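Local coordinates for protein Emp46p (Saccharomyces cerevisiae, PDB 2A6V) that serves as a calcium-independent cargo receptor of the legume-like lectin family, with a carbohydrate recognition domain, and is involved in the secretion of glycoproteins, at residues P157-L171 with L174-K188. Numbering follows the deposited sequence.
Sequences PSTLRLTYNPLDNHL and LQMDNRVCFQTRKVK. With EDO (1,2-ethanediol), chain E.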
loop_
_atom_site.group_PDB
_atom_site.type_symbol
_atom_site.label_atom_id
_atom_site.label_comp_id
_atom_site.label_asym_id
_atom_site.label_seq_id
_atom_site.Cartn_x
_atom_site.Cartn_y
_atom_site.Cartn_z
ATOM N N PRO A 157 5.139 -14.736 1.864
ATOM C CA PRO A 157 4.835 -13.307 1.834
ATOM C C PRO A 157 6.034 -12.459 2.223
ATOM O O PRO A 157 7.044 -12.933 2.783
ATOM C CB PRO A 157 3.741 -13.146 2.891
ATOM C CG PRO A 157 3.964 -14.252 3.816
ATOM C CD PRO A 157 4.544 -15.397 3.044
ATOM N N SER A 158 5.871 -11.175 1.951
ATOM C CA SER A 158 6.826 -10.158 2.339
ATOM C C SER A 158 6.166 -9.115 3.204
ATOM O O SER A 158 4.930 -8.976 3.179
ATOM C CB SER A 158 7.396 -9.502 1.096
ATOM O OG SER A 158 8.276 -10.399 0.430
ATOM N N THR A 159 6.963 -8.400 3.992
ATOM C CA THR A 159 6.474 -7.314 4.828
ATOM C C THR A 159 7.097 -6.002 4.412
ATOM O O THR A 159 8.324 -5.871 4.387
ATOM C CB THR A 159 6.760 -7.580 6.302
ATOM O OG1 THR A 159 5.974 -8.709 6.724
ATOM C CG2 THR A 159 6.330 -6.402 7.205
ATOM N N LEU A 160 6.246 -5.051 4.072
ATOM C CA LEU A 160 6.626 -3.673 3.856
ATOM C C LEU A 160 6.454 -2.963 5.174
ATOM O O LEU A 160 5.364 -2.994 5.768
ATOM C CB LEU A 160 5.738 -3.060 2.760
ATOM C CG LEU A 160 5.923 -1.569 2.473
ATOM C CD1 LEU A 160 5.635 -1.293 1.008
ATOM C CD2 LEU A 160 5.057 -0.725 3.399
ATOM N N ARG A 161 7.522 -2.350 5.673
ATOM C CA ARG A 161 7.462 -1.615 6.918
ATOM C C ARG A 161 7.849 -0.171 6.678
ATOM O O ARG A 161 8.986 0.119 6.273
ATOM C CB ARG A 161 8.384 -2.214 7.981
ATOM C CG ARG A 161 8.317 -1.398 9.255
ATOM C CD ARG A 161 9.328 -1.776 10.305
ATOM N NE ARG A 161 9.044 -3.094 10.833
ATOM C CZ ARG A 161 9.944 -3.919 11.371
ATOM N NH1 ARG A 161 11.235 -3.586 11.457
ATOM N NH2 ARG A 161 9.545 -5.106 11.824
ATOM N N LEU A 162 6.924 0.734 6.947
ATOM C CA LEU A 162 7.122 2.159 6.768
ATOM C C LEU A 162 7.169 2.789 8.148
ATOM O O LEU A 162 6.204 2.690 8.904
ATOM C CB LEU A 162 5.971 2.756 5.948
ATOM C CG LEU A 162 6.001 4.256 5.612
ATOM C CD1 LEU A 162 5.092 4.578 4.446
ATOM C CD2 LEU A 162 5.600 5.084 6.796
ATOM N N THR A 163 8.302 3.395 8.489
ATOM C CA THR A 163 8.446 4.106 9.768
ATOM C C THR A 163 8.602 5.596 9.467
ATOM O O THR A 163 9.308 5.964 8.546
ATOM C CB THR A 163 9.628 3.538 10.616
ATOM O OG1 THR A 163 10.837 3.504 9.858
ATOM C CG2 THR A 163 9.422 2.124 10.963
ATOM N N TYR A 164 7.922 6.455 10.219
ATOM C CA TYR A 164 7.941 7.874 9.929
ATOM C C TYR A 164 7.962 8.640 11.233
ATOM O O TYR A 164 7.115 8.429 12.089
ATOM C CB TYR A 164 6.723 8.275 9.094
ATOM C CG TYR A 164 6.527 9.759 8.962
ATOM C CD1 TYR A 164 7.461 10.568 8.316
ATOM C CD2 TYR A 164 5.421 10.368 9.507
ATOM C CE1 TYR A 164 7.259 11.939 8.206
ATOM C CE2 TYR A 164 5.219 11.732 9.399
ATOM C CZ TYR A 164 6.130 12.513 8.762
ATOM O OH TYR A 164 5.886 13.875 8.663
ATOM N N ASN A 165 8.950 9.514 11.375
ATOM C CA ASN A 165 9.173 10.235 12.625
ATOM C C ASN A 165 9.356 11.718 12.353
ATOM O O ASN A 165 10.455 12.151 12.066
ATOM C CB ASN A 165 10.386 9.676 13.356
ATOM C CG ASN A 165 10.566 10.297 14.726
ATOM O OD1 ASN A 165 9.745 11.092 15.166
ATOM N ND2 ASN A 165 11.623 9.915 15.398
ATOM N N PRO A 166 8.282 12.492 12.412
ATOM C CA PRO A 166 8.354 13.949 12.247
ATOM C C PRO A 166 9.362 14.609 13.206
ATOM O O PRO A 166 9.973 15.600 12.832
ATOM C CB PRO A 166 6.929 14.420 12.579
ATOM C CG PRO A 166 6.054 13.220 12.416
ATOM C CD PRO A 166 6.900 12.014 12.582
ATOM N N LEU A 167 9.505 14.053 14.411
ATOM C CA LEU A 167 10.410 14.580 15.435
ATOM C C LEU A 167 11.894 14.427 15.074
ATOM O O LEU A 167 12.759 15.102 15.642
ATOM C CB LEU A 167 10.124 13.929 16.790
ATOM C CG LEU A 167 8.662 14.092 17.245
ATOM C CD1 LEU A 167 8.447 13.428 18.581
ATOM C CD2 LEU A 167 8.239 15.561 17.266
ATOM N N ASP A 168 12.189 13.532 14.146
ATOM C CA ASP A 168 13.529 13.384 13.587
ATOM C C ASP A 168 13.606 14.029 12.184
ATOM O O ASP A 168 14.168 13.444 11.252
ATOM C CB ASP A 168 13.853 11.884 13.562
ATOM C CG ASP A 168 15.281 11.574 13.226
ATOM O OD1 ASP A 168 16.180 12.423 13.422
ATOM O OD2 ASP A 168 15.582 10.449 12.768
ATOM N N ASN A 169 13.068 15.249 12.078
ATOM C CA ASN A 169 12.950 15.994 10.823
ATOM C C ASN A 169 12.355 15.146 9.704
ATOM O O ASN A 169 12.882 15.108 8.585
ATOM C CB ASN A 169 14.302 16.594 10.393
ATOM C CG ASN A 169 14.143 17.763 9.421
ATOM O OD1 ASN A 169 13.094 18.419 9.382
ATOM N ND2 ASN A 169 15.171 18.007 8.617
ATOM N N HIS A 170 11.278 14.441 10.039
ATOM C CA HIS A 170 10.457 13.728 9.050
ATOM C C HIS A 170 11.174 12.571 8.371
ATOM O O HIS A 170 10.937 12.291 7.192
ATOM C CB HIS A 170 9.941 14.728 8.004
ATOM C CG HIS A 170 9.093 15.800 8.597
ATOM N ND1 HIS A 170 7.791 15.583 8.985
ATOM C CD2 HIS A 170 9.375 17.084 8.919
ATOM C CE1 HIS A 170 7.298 16.694 9.500
ATOM N NE2 HIS A 170 8.243 17.618 9.477
ATOM N N LEU A 171 12.042 11.888 9.101
ATOM C CA LEU A 171 12.686 10.706 8.559
ATOM C C LEU A 171 11.623 9.636 8.313
ATOM O O LEU A 171 10.930 9.233 9.232
ATOM C CB LEU A 171 13.757 10.180 9.502
ATOM C CG LEU A 171 14.560 8.986 8.993
ATOM C CD1 LEU A 171 15.307 9.292 7.692
ATOM C CD2 LEU A 171 15.508 8.490 10.048
ATOM N N LEU A 174 11.668 2.961 4.653
ATOM C CA LEU A 174 10.859 1.923 4.056
ATOM C C LEU A 174 11.700 0.684 3.977
ATOM O O LEU A 174 12.711 0.661 3.264
ATOM C CB LEU A 174 10.407 2.365 2.661
ATOM C CG LEU A 174 9.246 1.627 1.998
ATOM C CD1 LEU A 174 9.601 0.249 1.637
ATOM C CD2 LEU A 174 7.987 1.676 2.878
ATOM N N GLN A 175 11.307 -0.357 4.701
ATOM C CA GLN A 175 11.988 -1.645 4.657
ATOM C C GLN A 175 11.112 -2.689 3.984
ATOM O O GLN A 175 9.896 -2.663 4.104
ATOM C CB GLN A 175 12.314 -2.132 6.071
ATOM C CG GLN A 175 13.240 -1.226 6.881
ATOM C CD GLN A 175 13.191 -1.584 8.347
ATOM O OE1 GLN A 175 12.278 -1.179 9.059
ATOM N NE2 GLN A 175 14.149 -2.376 8.792
ATOM N N MET A 176 11.742 -3.585 3.257
ATOM C CA MET A 176 11.119 -4.766 2.683
ATOM C C MET A 176 11.797 -5.964 3.289
ATOM O O MET A 176 13.016 -6.119 3.191
ATOM C CB MET A 176 11.253 -4.782 1.167
ATOM C CG MET A 176 10.724 -3.514 0.490
ATOM S SD MET A 176 8.955 -3.250 0.644
ATOM C CE MET A 176 8.327 -4.523 -0.290
ATOM N N ASP A 177 11.024 -6.823 3.938
ATOM C CA ASP A 177 11.575 -7.986 4.635
ATOM C C ASP A 177 12.760 -7.592 5.525
ATOM O O ASP A 177 13.786 -8.262 5.533
ATOM C CB ASP A 177 11.901 -9.081 3.618
ATOM C CG ASP A 177 10.666 -9.693 2.996
ATOM O OD1 ASP A 177 9.576 -9.590 3.606
ATOM O OD2 ASP A 177 10.712 -10.338 1.941
ATOM N N ASN A 178 12.599 -6.488 6.243
ATOM C CA ASN A 178 13.560 -5.992 7.226
ATOM C C ASN A 178 14.883 -5.508 6.651
ATOM O O ASN A 178 15.872 -5.355 7.383
ATOM C CB ASN A 178 13.797 -7.022 8.329
ATOM C CG ASN A 178 12.541 -7.309 9.122
ATOM O OD1 ASN A 178 11.775 -6.398 9.444
ATOM N ND2 ASN A 178 12.312 -8.577 9.427
ATOM N N ARG A 179 14.886 -5.219 5.355
ATOM C CA ARG A 179 16.063 -4.684 4.669
ATOM C C ARG A 179 15.681 -3.341 4.102
ATOM O O ARG A 179 14.612 -3.194 3.514
ATOM C CB ARG A 179 16.522 -5.614 3.541
ATOM C CG ARG A 179 16.774 -7.084 3.975
ATOM C CD ARG A 179 17.540 -7.958 3.005
ATOM N NE ARG A 179 17.078 -7.798 1.628
ATOM C CZ ARG A 179 16.069 -8.460 1.057
ATOM N NH1 ARG A 179 15.333 -9.345 1.721
ATOM N NH2 ARG A 179 15.781 -8.217 -0.217
ATOM N N VAL A 180 16.539 -2.345 4.245
ATOM C CA VAL A 180 16.190 -0.998 3.830
ATOM C C VAL A 180 16.069 -0.925 2.305
ATOM O O VAL A 180 16.947 -1.364 1.566
ATOM C CB VAL A 180 17.160 0.077 4.382
ATOM C CG1 VAL A 180 16.777 1.443 3.895
ATOM C CG2 VAL A 180 17.129 0.068 5.913
ATOM N N CYS A 181 14.932 -0.393 1.867
ATOM C CA CYS A 181 14.675 -0.088 0.466
ATOM C C CYS A 181 15.083 1.367 0.203
ATOM O O CYS A 181 15.869 1.644 -0.725
ATOM C CB CYS A 181 13.200 -0.348 0.158
ATOM S SG CYS A 181 12.670 0.054 -1.522
ATOM N N PHE A 182 14.589 2.283 1.012
ATOM C CA PHE A 182 15.008 3.669 0.960
ATOM C C PHE A 182 14.743 4.395 2.263
ATOM O O PHE A 182 13.969 3.929 3.105
ATOM C CB PHE A 182 14.342 4.415 -0.203
ATOM C CG PHE A 182 12.848 4.568 -0.059
ATOM C CD1 PHE A 182 12.308 5.620 0.647
ATOM C CD2 PHE A 182 11.985 3.684 -0.700
ATOM C CE1 PHE A 182 10.921 5.758 0.765
ATOM C CE2 PHE A 182 10.619 3.818 -0.582
ATOM C CZ PHE A 182 10.095 4.859 0.142
ATOM N N GLN A 183 15.414 5.529 2.441
ATOM C CA GLN A 183 15.111 6.470 3.514
ATOM C C GLN A 183 15.057 7.858 2.901
ATOM O O GLN A 183 15.722 8.127 1.892
ATOM C CB GLN A 183 16.149 6.440 4.648
ATOM C CG GLN A 183 16.367 5.081 5.273
ATOM C CD GLN A 183 17.205 5.139 6.549
ATOM O OE1 GLN A 183 16.838 5.815 7.511
ATOM N NE2 GLN A 183 18.323 4.412 6.556
ATOM N N THR A 184 14.238 8.715 3.476
ATOM C CA THR A 184 13.992 10.036 2.903
ATOM C C THR A 184 13.473 10.980 3.971
ATOM O O THR A 184 12.929 10.548 4.989
ATOM C CB THR A 184 12.959 9.935 1.754
ATOM O OG1 THR A 184 12.732 11.226 1.170
ATOM C CG2 THR A 184 11.582 9.491 2.264
ATOM N N ARG A 185 13.624 12.276 3.718
ATOM C CA ARG A 185 13.007 13.317 4.535
ATOM C C ARG A 185 12.077 14.203 3.689
ATOM O O ARG A 185 11.607 15.235 4.153
ATOM C CB ARG A 185 14.098 14.135 5.222
ATOM C CG ARG A 185 14.676 13.438 6.425
ATOM C CD ARG A 185 15.634 14.270 7.235
ATOM N NE ARG A 185 15.857 13.685 8.564
ATOM C CZ ARG A 185 16.860 12.887 8.893
ATOM N NH1 ARG A 185 17.789 12.543 8.009
ATOM N NH2 ARG A 185 16.951 12.427 10.127
ATOM N N LYS A 186 11.768 13.753 2.471
ATOM C CA LYS A 186 10.954 14.513 1.519
ATOM C C LYS A 186 9.452 14.449 1.785
ATOM O O LYS A 186 8.702 15.327 1.346
ATOM C CB LYS A 186 11.199 14.001 0.094
ATOM C CG LYS A 186 12.601 14.232 -0.430
ATOM C CD LYS A 186 12.674 14.012 -1.941
ATOM C CE LYS A 186 14.002 14.515 -2.508
ATOM N NZ LYS A 186 14.154 14.194 -3.957
ATOM N N VAL A 187 9.005 13.384 2.441
ATOM C CA VAL A 187 7.586 13.214 2.750
ATOM C C VAL A 187 7.326 13.853 4.121
ATOM O O VAL A 187 7.764 13.331 5.145
ATOM C CB VAL A 187 7.164 11.718 2.744
ATOM C CG1 VAL A 187 5.645 11.589 2.669
ATOM C CG2 VAL A 187 7.811 10.961 1.589
ATOM N N LYS A 188 6.629 14.985 4.132
ATOM C CA LYS A 188 6.394 15.724 5.370
ATOM C C LYS A 188 4.921 15.899 5.732
ATOM O O LYS A 188 4.607 16.246 6.862
ATOM C CB LYS A 188 7.040 17.105 5.282
ATOM C CG LYS A 188 8.546 17.066 5.229
ATOM C CD LYS A 188 9.126 18.451 5.011
ATOM C CE LYS A 188 10.345 18.417 4.101
ATOM N NZ LYS A 188 11.570 18.073 4.870
HETATM C C1 EDO E . 15.213 -4.457 -0.047
HETATM O O1 EDO E . 14.478 -3.420 0.577
HETATM C C2 EDO E . 15.955 -3.920 -1.264
HETATM O O2 EDO E . 16.878 -2.887 -0.885
HETATM O O HOH W 1 9.783 -12.886 2.498
HETATM O O HOH W 2 10.044 -4.999 6.550
HETATM O O HOH W 3 10.933 1.032 8.346
HETATM O O HOH W 4 10.023 11.745 4.657
#
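With its CG anti to the carbonyl carbon (chi1 -69°), D177 turns its carboxylate back on the start of strand 158-165, where OD2 meets S158 OG at 2.9 Å and OD1 takes the backbone N-H of T159, also at 2.9 Å, nearly along its own C-O axis. D177 N returns a bond to T159 O, so the type I' turn from M176 to R179 is tied to the neighbouring strand through side chain and backbone alike. Further along, R161 and Q175 form an antiparallel hydrogen-bonded pair, with Q175 N to R161 O at 2.8 Å. Their side chains run side by side, R161 CD passing 3.3 Å from Q175 OE1, while N178 OD1 lies over one guanidinium face; the charge itself is paired with E69. On the other face of the sheet, L160 rests its CD2 on L174 CD2 and its CB on M176 SD.

At the far end, R185 grips D168 O side-on with NE and NH2, both at 3.2 Å and near the guanidinium plane. R185 NH2 also makes a salt bridge to D168 OD1, the hydrogen bond within it being weak, and L171 CD1 covers one guanidinium face. K188 CG sits over the H170 ring in a CH-pi contact, and H170 ND1 is hydrogen-bonded to Y164 OH. The contact exemplifies how an antiparallel meander, here three strands of a lectin beta-sandwich, is tied at its turns by side chains as well as by backbone pairs: strand 66-75 flanks 158-165, strand 179-184 forms the sheet's outer edge, and M176, F182 and V187 pack against strand 124-131 of the opposing sheet.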